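Local coordinates for protein N-Acetyltransferase, PseH (Campylobacter jejuni subsp. jejuni PT14, PDB 4XPL) that catalyses the acetyl-CoA-dependent N-4 acetylation of a UDP-linked amino sugar, the third step in making pseudaminic acid for flagellin, at residues A[12-17]-A[53-58]; A[85-90]-A[137-142]. The protein carries 8 engineered substitutions. One frame throughout, in Å; residues are numbered along the deposited sequence.

Contact 1 (A[12-17]-A[53-58]); sequences NFTELN and KLHQDS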
loop_
_atom_site.group_PDB
_atom_site.type_symbol
_atom_site.label_atom_id
_atom_site.label_comp_id
_atom_site.label_asym_id
_atom_site.label_seq_id
_atom_site.Cartn_x
_atom_site.Cartn_y
_atom_site.Cartn_z
ATOM N N ASN A 12 10.931 -4.267 -0.138
ATOM C CA ASN A 12 10.819 -3.192 0.829
ATOM C C ASN A 12 11.416 -1.883 0.288
ATOM O O ASN A 12 12.538 -1.850 -0.261
ATOM C CB ASN A 12 11.505 -3.568 2.144
ATOM C CG ASN A 12 10.977 -2.760 3.335
ATOM O OD1 ASN A 12 10.902 -1.529 3.274
ATOM N ND2 ASN A 12 10.621 -3.465 4.431
ATOM N N PHE A 13 10.658 -0.796 0.439
ATOM C CA PHE A 13 11.160 0.542 0.132
ATOM C C PHE A 13 12.525 0.853 0.761
ATOM O O PHE A 13 13.247 1.669 0.220
ATOM C CB PHE A 13 10.156 1.642 0.558
ATOM C CG PHE A 13 9.110 1.974 -0.492
ATOM C CD1 PHE A 13 8.557 0.991 -1.304
ATOM C CD2 PHE A 13 8.651 3.284 -0.636
ATOM C CE1 PHE A 13 7.572 1.292 -2.240
ATOM C CE2 PHE A 13 7.680 3.594 -1.590
ATOM C CZ PHE A 13 7.145 2.581 -2.393
ATOM N N THR A 14 12.854 0.250 1.903
ATOM C CA THR A 14 14.167 0.453 2.539
ATOM C C THR A 14 15.340 -0.063 1.670
ATOM O O THR A 14 16.489 0.347 1.871
ATOM C CB THR A 14 14.267 -0.173 3.963
ATOM O OG1 THR A 14 13.964 -1.582 3.929
ATOM C CG2 THR A 14 13.296 0.575 4.976
ATOM N N GLU A 15 15.028 -0.928 0.706
ATOM C CA GLU A 15 16.024 -1.434 -0.254
ATOM C C GLU A 15 15.919 -0.874 -1.680
ATOM O O GLU A 15 16.626 -1.372 -2.562
ATOM C CB GLU A 15 15.920 -2.951 -0.324
ATOM C CG GLU A 15 16.574 -3.653 0.846
ATOM C CD GLU A 15 15.689 -3.714 2.045
ATOM O OE1 GLU A 15 14.747 -4.537 2.026
ATOM O OE2 GLU A 15 15.972 -2.987 3.021
ATOM N N LEU A 16 15.054 0.125 -1.923
ATOM C CA LEU A 16 14.936 0.689 -3.281
ATOM C C LEU A 16 16.255 1.246 -3.782
ATOM O O LEU A 16 17.012 1.861 -3.024
ATOM C CB LEU A 16 13.931 1.830 -3.370
ATOM C CG LEU A 16 12.474 1.521 -3.052
ATOM C CD1 LEU A 16 11.602 2.765 -3.314
ATOM C CD2 LEU A 16 11.950 0.310 -3.811
ATOM N N ASN A 17 16.492 1.054 -5.073
ATOM C CA ASN A 17 17.594 1.713 -5.754
ATOM C C ASN A 17 17.154 3.033 -6.394
ATOM O O ASN A 17 15.963 3.376 -6.421
ATOM C CB ASN A 17 18.231 0.765 -6.772
ATOM C CG ASN A 17 17.286 0.392 -7.916
ATOM O OD1 ASN A 17 16.518 1.229 -8.408
ATOM N ND2 ASN A 17 17.374 -0.851 -8.363
ATOM N N LYS A 53 12.966 8.057 6.783
ATOM C CA LYS A 53 11.981 7.853 7.863
ATOM C C LYS A 53 11.503 6.403 7.934
ATOM O O LYS A 53 11.372 5.856 9.025
ATOM C CB LYS A 53 10.807 8.821 7.735
ATOM C CG LYS A 53 11.221 10.218 8.203
ATOM C CD LYS A 53 10.294 11.345 7.750
ATOM C CE LYS A 53 10.956 12.692 8.061
ATOM N NZ LYS A 53 10.209 13.856 7.512
ATOM N N LEU A 54 11.281 5.783 6.777
ATOM C CA LEU A 54 10.931 4.353 6.721
ATOM C C LEU A 54 11.987 3.444 7.378
ATOM O O LEU A 54 11.624 2.430 7.971
ATOM C CB LEU A 54 10.652 3.889 5.281
ATOM C CG LEU A 54 9.354 4.444 4.666
ATOM C CD1 LEU A 54 9.122 3.810 3.331
ATOM C CD2 LEU A 54 8.114 4.241 5.596
ATOM N N HIS A 55 13.271 3.796 7.273
ATOM C CA HIS A 55 14.327 3.016 7.930
ATOM C C HIS A 55 14.169 3.131 9.459
ATOM O O HIS A 55 14.505 2.201 10.172
ATOM C CB HIS A 55 15.749 3.479 7.509
ATOM C CG HIS A 55 16.184 3.005 6.147
ATOM N ND1 HIS A 55 15.778 3.609 4.969
ATOM C CD2 HIS A 55 17.007 1.989 5.779
ATOM C CE1 HIS A 55 16.324 2.981 3.939
ATOM N NE2 HIS A 55 17.085 2.002 4.404
ATOM N N GLN A 56 13.647 4.266 9.937
ATOM C CA GLN A 56 13.556 4.588 11.373
ATOM C C GLN A 56 12.194 4.269 12.014
ATOM O O GLN A 56 12.103 4.224 13.228
ATOM C CB GLN A 56 13.872 6.079 11.608
ATOM C CG GLN A 56 15.258 6.521 11.133
ATOM C CD GLN A 56 15.498 8.023 11.269
ATOM O OE1 GLN A 56 15.014 8.656 12.200
ATOM N NE2 GLN A 56 16.267 8.592 10.345
ATOM N N ASP A 57 11.152 4.043 11.211
ATOM C CA ASP A 57 9.784 3.907 11.734
ATOM C C ASP A 57 9.221 2.517 11.491
ATOM O O ASP A 57 8.756 2.209 10.390
ATOM C CB ASP A 57 8.856 4.942 11.075
ATOM C CG ASP A 57 7.515 5.099 11.807
ATOM O OD1 ASP A 57 7.210 4.327 12.749
ATOM O OD2 ASP A 57 6.764 6.016 11.422
ATOM N N SER A 58 9.227 1.686 12.527
ATOM C CA SER A 58 8.716 0.316 12.403
ATOM C C SER A 58 7.181 0.216 12.294
ATOM O O SER A 58 6.664 -0.855 11.981
ATOM C CB SER A 58 9.235 -0.578 13.551
ATOM O OG SER A 58 8.560 -0.331 14.762
#
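In this GNAT fold, the first turn after edge strand 8-12 packs Phe13 and Thr14 against Leu54 and His55 in the last turn of helix 41-56. The turn is a short 3-10 segment opened by an Asx turn: Asn12 OD1 takes the backbone N-H of Thr14 at 3.0 Å, almost straight at 178°. Thr14 sits over one face of the His55 imidazole in a CH-pi contact, its CB 3.8 Å from the ring centroid and 20° off the normal. ND1 of the same ring is hydrogen-bonded to Leu51 O, one turn back in the helix, which helps to set the ring's rotation. From Thr14, CG2 points to the helix end, lying 3.9 Å from Leu54 O. OG1 goes to another partner, donating over 2.6 Å to Glu15 OE2, which it meets from above the carboxylate plane; chi1 of 56° brings the hydroxyl between the backbone N and C and leaves CG2 for the helix. On the buried side, the Phe13 ring leads away from the helix end toward Phe50, Leu51 and Tyr62, while Leu16 CD1 covers one of its faces near the rim. Leu54 therefore meets the base of the phenylalanine more than the ring itself: Leu54 CD1 lies 3.7 Å from Phe13 CB. The ring atom Phe13 CD2 is 4.0 Å from Leu54 CD1, approached obliquely.

Contact 2 (A[85-90]-A[137-142]); sequences CEFGLY and NHFTIY. With ACO (acetyl coenzyme *a), chain B.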
loop_
_atom_site.group_PDB
_atom_site.type_symbol
_atom_site.label_atom_id
_atom_site.label_comp_id
_atom_site.label_asym_id
_atom_site.label_seq_id
_atom_site.Cartn_x
_atom_site.Cartn_y
_atom_site.Cartn_z
ATOM N N CYS A 85 -3.562 -2.708 11.494
ATOM C CA CYS A 85 -2.865 -1.742 10.662
ATOM C C CYS A 85 -3.807 -1.095 9.656
ATOM O O CYS A 85 -4.922 -1.594 9.429
ATOM C CB CYS A 85 -1.672 -2.391 9.955
ATOM S SG CYS A 85 -2.090 -3.557 8.644
ATOM N N GLU A 86 -3.379 0.029 9.099
ATOM C CA GLU A 86 -4.050 0.650 7.970
ATOM C C GLU A 86 -3.231 0.287 6.766
ATOM O O GLU A 86 -2.060 0.016 6.897
ATOM C CB GLU A 86 -4.055 2.166 8.096
ATOM C CG GLU A 86 -4.786 2.644 9.275
ATOM C CD GLU A 86 -4.847 4.166 9.337
ATOM O OE1 GLU A 86 -3.935 4.848 8.794
ATOM O OE2 GLU A 86 -5.817 4.684 9.915
ATOM N N PHE A 87 -3.851 0.298 5.601
ATOM C CA PHE A 87 -3.154 -0.026 4.386
ATOM C C PHE A 87 -3.567 0.870 3.245
ATOM O O PHE A 87 -4.631 1.515 3.263
ATOM C CB PHE A 87 -3.384 -1.496 3.980
ATOM C CG PHE A 87 -4.743 -1.763 3.426
ATOM C CD1 PHE A 87 -5.776 -2.133 4.256
ATOM C CD2 PHE A 87 -4.992 -1.617 2.075
ATOM C CE1 PHE A 87 -7.024 -2.366 3.770
ATOM C CE2 PHE A 87 -6.255 -1.841 1.568
ATOM C CZ PHE A 87 -7.270 -2.222 2.406
ATOM N N GLY A 88 -2.715 0.848 2.232
ATOM C CA GLY A 88 -2.928 1.551 0.985
ATOM C C GLY A 88 -2.319 0.751 -0.157
ATOM O O GLY A 88 -1.520 -0.177 0.058
ATOM N N LEU A 89 -2.745 1.078 -1.373
ATOM C CA LEU A 89 -2.240 0.392 -2.581
ATOM C C LEU A 89 -2.317 1.346 -3.756
ATOM O O LEU A 89 -3.116 2.309 -3.747
ATOM C CB LEU A 89 -3.038 -0.875 -2.859
ATOM C CG LEU A 89 -4.453 -0.801 -3.420
ATOM C CD1 LEU A 89 -4.957 -2.116 -4.023
ATOM C CD2 LEU A 89 -5.385 -0.314 -2.339
ATOM N N TYR A 90 -1.450 1.117 -4.723
ATOM C CA TYR A 90 -1.370 1.950 -5.891
ATOM C C TYR A 90 -0.894 1.097 -7.066
ATOM O O TYR A 90 0.221 0.557 -7.025
ATOM C CB TYR A 90 -0.435 3.140 -5.602
ATOM C CG TYR A 90 -0.609 4.295 -6.545
ATOM C CD1 TYR A 90 -0.022 4.283 -7.793
ATOM C CD2 TYR A 90 -1.354 5.419 -6.186
ATOM C CE1 TYR A 90 -0.174 5.335 -8.680
ATOM C CE2 TYR A 90 -1.508 6.490 -7.077
ATOM C CZ TYR A 90 -0.911 6.425 -8.328
ATOM O OH TYR A 90 -1.034 7.458 -9.231
ATOM N N ASN A 137 -13.223 -8.160 -1.485
ATOM C CA ASN A 137 -12.345 -8.902 -0.573
ATOM C C ASN A 137 -12.882 -8.932 0.890
ATOM O O ASN A 137 -12.126 -9.152 1.857
ATOM C CB ASN A 137 -10.929 -8.326 -0.644
ATOM C CG ASN A 137 -10.226 -8.683 -1.933
ATOM O OD1 ASN A 137 -9.617 -9.741 -2.026
ATOM N ND2 ASN A 137 -10.383 -7.848 -2.969
ATOM N N HIS A 138 -14.198 -8.777 0.996
ATOM C CA HIS A 138 -15.004 -8.935 2.236
ATOM C C HIS A 138 -14.817 -7.851 3.283
ATOM O O HIS A 138 -15.198 -8.032 4.447
ATOM C CB HIS A 138 -14.861 -10.332 2.850
ATOM C CG HIS A 138 -14.918 -11.431 1.843
ATOM N ND1 HIS A 138 -15.839 -11.447 0.817
ATOM C CD2 HIS A 138 -14.201 -12.573 1.728
ATOM C CE1 HIS A 138 -15.664 -12.541 0.096
ATOM N NE2 HIS A 138 -14.680 -13.243 0.629
ATOM N N PHE A 139 -14.285 -6.701 2.862
ATOM C CA PHE A 139 -14.272 -5.526 3.707
ATOM C C PHE A 139 -15.683 -5.009 3.967
ATOM O O PHE A 139 -16.597 -5.162 3.159
ATOM C CB PHE A 139 -13.385 -4.415 3.112
ATOM C CG PHE A 139 -11.914 -4.658 3.294
ATOM C CD1 PHE A 139 -11.230 -5.540 2.456
ATOM C CD2 PHE A 139 -11.222 -4.067 4.342
ATOM C CE1 PHE A 139 -9.902 -5.790 2.634
ATOM C CE2 PHE A 139 -9.895 -4.317 4.512
ATOM C CZ PHE A 139 -9.225 -5.170 3.650
ATOM N N THR A 140 -15.863 -4.421 5.133
ATOM C CA THR A 140 -17.142 -3.862 5.483
ATOM C C THR A 140 -16.932 -2.406 5.942
ATOM O O THR A 140 -15.958 -2.084 6.618
ATOM C CB THR A 140 -17.908 -4.789 6.469
ATOM O OG1 THR A 140 -17.159 -4.998 7.655
ATOM C CG2 THR A 140 -18.148 -6.176 5.855
ATOM N N ILE A 141 -17.827 -1.518 5.498
ATOM C CA ILE A 141 -17.802 -0.116 5.891
ATOM C C ILE A 141 -18.302 -0.019 7.330
ATOM O O ILE A 141 -19.458 -0.330 7.605
ATOM C CB ILE A 141 -18.700 0.753 4.990
ATOM C CG1 ILE A 141 -18.225 0.755 3.542
ATOM C CG2 ILE A 141 -18.765 2.218 5.515
ATOM C CD1 ILE A 141 -19.316 1.349 2.609
ATOM N N TYR A 142 -17.446 0.454 8.234
ATOM C CA TYR A 142 -17.834 0.613 9.658
ATOM C C TYR A 142 -17.981 2.074 10.158
ATOM O O TYR A 142 -18.414 2.309 11.304
ATOM C CB TYR A 142 -16.838 -0.117 10.558
ATOM C CG TYR A 142 -15.495 0.557 10.712
ATOM C CD1 TYR A 142 -14.509 0.384 9.758
ATOM C CD2 TYR A 142 -15.218 1.390 11.814
ATOM C CE1 TYR A 142 -13.271 0.987 9.886
ATOM C CE2 TYR A 142 -13.957 2.012 11.945
ATOM C CZ TYR A 142 -12.996 1.770 10.988
ATOM O OH TYR A 142 -11.777 2.351 11.055
HETATM N N1A ACO B . -18.311 1.258 -9.617
HETATM C C2A ACO B . -18.076 -0.010 -9.216
HETATM N N3A ACO B . -17.020 -0.727 -9.658
HETATM C C4A ACO B . -16.117 -0.213 -10.541
HETATM C C5A ACO B . -16.301 1.165 -11.016
HETATM C C6A ACO B . -17.491 1.897 -10.492
HETATM N N6A ACO B . -17.764 3.173 -10.871
HETATM N N7A ACO B . -15.281 1.410 -11.869
HETATM C C8A ACO B . -14.508 0.288 -11.934
HETATM N N9A ACO B . -15.009 -0.680 -11.134
HETATM C C1B ACO B . -14.475 -2.057 -10.892
HETATM C C2B ACO B . -13.862 -2.720 -12.120
HETATM O O2B ACO B . -14.863 -3.235 -13.003
HETATM C C3B ACO B . -13.039 -3.808 -11.465
HETATM O O3B ACO B . -13.898 -4.921 -11.214
HETATM P P3B ACO B . -13.377 -6.413 -10.876
HETATM O O7A ACO B . -12.582 -6.294 -9.580
HETATM O O8A ACO B . -14.674 -7.168 -10.687
HETATM O O9A ACO B . -12.571 -6.847 -12.085
HETATM C C4B ACO B . -12.541 -3.174 -10.165
HETATM O O4B ACO B . -13.437 -2.086 -9.892
HETATM C C5B ACO B . -11.090 -2.692 -10.276
HETATM O O5B ACO B . -10.901 -1.894 -11.456
HETATM P P1A ACO B . -9.579 -1.953 -12.390
HETATM O O1A ACO B . -9.692 -0.945 -13.501
HETATM O O2A ACO B . -9.241 -3.396 -12.701
HETATM O O3A ACO B . -8.447 -1.251 -11.487
HETATM P P2A ACO B . -7.241 -2.034 -10.801
HETATM O O4A ACO B . -7.754 -3.304 -10.175
HETATM O O5A ACO B . -6.146 -2.136 -11.842
HETATM O O6A ACO B . -6.706 -0.955 -9.724
HETATM C CBP ACO B . -6.600 0.441 -7.834
HETATM C CCP ACO B . -7.480 -0.504 -8.616
HETATM C CDP ACO B . -5.343 -0.346 -7.363
HETATM C CEP ACO B . -7.390 0.978 -6.633
HETATM C CAP ACO B . -6.220 1.586 -8.788
HETATM O OAP ACO B . -7.409 2.238 -9.300
HETATM C C9P ACO B . -5.347 2.614 -8.141
HETATM O O9P ACO B . -4.146 2.406 -7.959
HETATM N N8P ACO B . -5.944 3.766 -7.821
HETATM C C7P ACO B . -5.197 4.894 -7.275
HETATM C C6P ACO B . -4.699 4.602 -5.853
HETATM C C5P ACO B . -5.849 4.324 -4.905
HETATM O O5P ACO B . -6.919 4.936 -5.001
HETATM N N4P ACO B . -5.635 3.435 -3.934
HETATM C C3P ACO B . -6.601 3.294 -2.832
HETATM C C2P ACO B . -6.342 4.363 -1.746
HETATM S S1P ACO B . -4.774 3.984 -0.995
HETATM C C ACO B . -3.664 5.043 -1.642
HETATM O O ACO B . -4.004 5.852 -2.513
HETATM C CH3 ACO B . -2.241 4.940 -1.150
#
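Phe87 reaches from central strand 84-91 of the GNAT sheet to Phe139, the two side chains coming from opposite directions within the core. Along the strand, Cys85 begins by pairing through its backbone with Thr118 and Lys120 of the parallel neighbour 118-124, and Glu86 pairs with Val78 on the other flank. Phe87 comes next. Its CE1 meets Phe139 CE2 at 3.5 Å, near the plane of the Phe87 ring, and the planes are inclined at 53° with centroids 5.5 Å apart. Tyr134 meets Phe87 edge-to-face, and Met103 of helix 99-114 packs on Phe139. Phe139 is delivered here by the Schellman motif that ends helix 128-136, with His138 at positive phi, just before strand 140-144.

Gly88 brings the strand up against acetyl-CoA: its CA lies 3.6 Å from the thioester S1P, and the missing side chain leaves room for the acetyl methyl CH3. Leu89 then hydrogen-bonds the pantetheine, its carbonyl O taking ACO N4P at 2.8 Å, as in other GNAT enzymes, while its CD1 packs 3.8 Å from ACO CDP. Tyr90 finishes the segment: chi1 of -161° turns CG away from the backbone N, and ring atom CD2 touches ACO C6P at 3.5 Å.

Overall arrangement
From the N terminus, edge strand 8-12 leads into helix 18-25, unmodelled residues 29-37 and helix 41-56; contact 1 closes this excursion, which has helices but no strand in its modelled part, before strand 61-67 enters beside strand 8-12. Strand 70-78 follows, then contact 2 opens on strand 84-91. Its larger loop takes in helix 99-114, strand 118-124 and helix 128-136. The loops lie in series, neither nested nor crossed. The contact centres are about 22 Å apart, on opposite sides of the chain's centre: contact 1 packs the end of helix 41-56 on the turn that follows strand 8-12, contact 2 joins central strand 84-91, which lines the acetyl-CoA pocket, to the residue leading into edge strand 140-144.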